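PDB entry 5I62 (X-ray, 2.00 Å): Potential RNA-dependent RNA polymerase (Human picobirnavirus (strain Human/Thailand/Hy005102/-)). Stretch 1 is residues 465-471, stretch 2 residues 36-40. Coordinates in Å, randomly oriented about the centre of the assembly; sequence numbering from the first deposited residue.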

# COMPACT_ATOMS: atom_id res chain seq x y z
N ASP A 465 -17.48 -0.44 22.86
CA ASP A 465 -18.22 0.37 23.82
C ASP A 465 -17.48 1.67 24.11
O ASP A 465 -18.09 2.73 24.24
CB ASP A 465 -18.45 -0.42 25.11
CG ASP A 465 -19.44 -1.57 24.93
OD1 ASP A 465 -20.29 -1.50 24.02
OD2 ASP A 465 -19.37 -2.54 25.72
N PHE A 466 -16.15 1.60 24.21
CA PHE A 466 -15.35 2.81 24.37
C PHE A 466 -15.53 3.76 23.19
O PHE A 466 -15.64 4.98 23.38
CB PHE A 466 -13.88 2.45 24.54
CG PHE A 466 -12.99 3.64 24.79
CD1 PHE A 466 -12.92 4.21 26.05
CD2 PHE A 466 -12.24 4.19 23.76
CE1 PHE A 466 -12.10 5.30 26.28
CE2 PHE A 466 -11.42 5.28 23.99
CZ PHE A 466 -11.35 5.84 25.25
N CYS A 467 -15.53 3.23 21.97
CA CYS A 467 -15.65 4.09 20.79
C CYS A 467 -17.06 4.68 20.66
O CYS A 467 -17.22 5.84 20.25
CB CYS A 467 -15.27 3.31 19.54
SG CYS A 467 -13.48 2.92 19.50
N ILE A 468 -18.09 3.90 20.99
CA ILE A 468 -19.45 4.42 20.93
C ILE A 468 -19.59 5.68 21.78
O ILE A 468 -20.19 6.67 21.35
CB ILE A 468 -20.46 3.33 21.38
CG1 ILE A 468 -20.57 2.22 20.32
CG2 ILE A 468 -21.82 3.96 21.65
CD1 ILE A 468 -21.24 0.93 20.85
N LYS A 469 -19.00 5.67 22.97
CA LYS A 469 -19.06 6.81 23.88
C LYS A 469 -18.35 8.03 23.31
O LYS A 469 -18.65 9.15 23.73
CB LYS A 469 -18.46 6.44 25.23
CG LYS A 469 -19.29 5.44 26.04
CD LYS A 469 -18.69 5.23 27.43
CE LYS A 469 -19.59 4.36 28.31
NZ LYS A 469 -19.57 2.91 27.95
N GLY A 470 -17.43 7.85 22.37
CA GLY A 470 -16.78 9.00 21.80
C GLY A 470 -17.49 9.63 20.62
O GLY A 470 -17.02 10.64 20.09
N ASP A 471 -18.62 9.07 20.20
CA ASP A 471 -19.27 9.53 18.98
C ASP A 471 -20.68 10.01 19.30
O ASP A 471 -21.49 9.26 19.86
CB ASP A 471 -19.30 8.43 17.92
CG ASP A 471 -19.84 8.93 16.59
OD1 ASP A 471 -20.03 10.16 16.44
OD2 ASP A 471 -20.10 8.10 15.69
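Stretch 2 36-40: TPFYK

The CA of Gly470 sits against one face of the Tyr39 ring, 3.3 Å from its centroid and 7° off the ring normal, a CH-pi contact. A CB placed ideally on Gly470 would come within 2.5 Å of Tyr39 CD2 and 2.7 Å of Phe38 CE1, clashing with both. Stretch 2 is an irregular segment with no helix or strand; its chain runs broadly crosswise to the helix of stretch 1, and it packs against the helical residues Phe466 and Cys467 and against Lys469 and Gly470, which follow them. Phe38 is extended (phi/psi -59/123), whereas Tyr39 takes left-handed values (48/46). The backbones come closest at Gly470 and Tyr39, with CA atoms 4.4 Å apart. There Tyr39 N donates a nearly linear hydrogen bond to Gly470 O (2.9 Å, 175°). The Tyr39 side chain, chi1 m, then runs back along the helix, and its OH donates to Phe466 O at 2.7 Å, so one residue is held at both ends. On the way its CE2 meets Phe466 CE2 at 3.7 Å, the two rings inclined at 40°. Lys469 CB lies 3.4 Å from Tyr39 OH. Phe38, chi1 t, reaches Cys467: its CE1 is 3.6 Å from Cys467 O, near the ring plane, and its CZ 4.2 Å from Cys467 SG.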

# COMPACT_ATOMS: atom_id res chain seq x y z
N THR A 36 -10.75 14.90 14.27
CA THR A 36 -12.14 14.53 14.01
C THR A 36 -13.00 14.92 15.22
O THR A 36 -12.48 15.33 16.26
CB THR A 36 -12.26 13.02 13.74
OG1 THR A 36 -12.02 12.32 14.96
CG2 THR A 36 -11.27 12.54 12.65
N PRO A 37 -14.33 14.81 15.12
CA PRO A 37 -15.17 15.04 16.30
C PRO A 37 -15.11 13.94 17.36
O PRO A 37 -15.76 14.06 18.40
CB PRO A 37 -16.60 15.14 15.72
CG PRO A 37 -16.44 15.21 14.24
CD PRO A 37 -15.13 14.58 13.90
N PHE A 38 -14.35 12.88 17.12
CA PHE A 38 -14.25 11.77 18.07
C PHE A 38 -13.73 12.26 19.42
O PHE A 38 -12.64 12.83 19.50
CB PHE A 38 -13.32 10.71 17.47
CG PHE A 38 -13.22 9.45 18.28
CD1 PHE A 38 -14.32 8.62 18.46
CD2 PHE A 38 -11.99 9.05 18.80
CE1 PHE A 38 -14.21 7.44 19.19
CE2 PHE A 38 -11.87 7.88 19.52
CZ PHE A 38 -12.99 7.06 19.71
N TYR A 39 -14.50 12.02 20.48
CA TYR A 39 -14.17 12.50 21.82
C TYR A 39 -13.78 13.98 21.81
O TYR A 39 -12.79 14.41 22.41
CB TYR A 39 -13.07 11.65 22.46
CG TYR A 39 -13.61 10.41 23.14
CD1 TYR A 39 -14.41 10.52 24.26
CD2 TYR A 39 -13.31 9.14 22.67
CE1 TYR A 39 -14.92 9.41 24.90
CE2 TYR A 39 -13.81 8.01 23.30
CZ TYR A 39 -14.62 8.16 24.41
OH TYR A 39 -15.13 7.05 25.05
N LYS A 40 -14.58 14.78 21.11
CA LYS A 40 -14.37 16.21 21.07
C LYS A 40 -14.28 16.77 22.49
O LYS A 40 -15.02 16.36 23.38
CB LYS A 40 -15.50 16.89 20.31
CG LYS A 40 -15.30 18.38 20.11
CD LYS A 40 -16.51 18.95 19.39
CE LYS A 40 -16.40 20.45 19.18
NZ LYS A 40 -17.65 20.94 18.55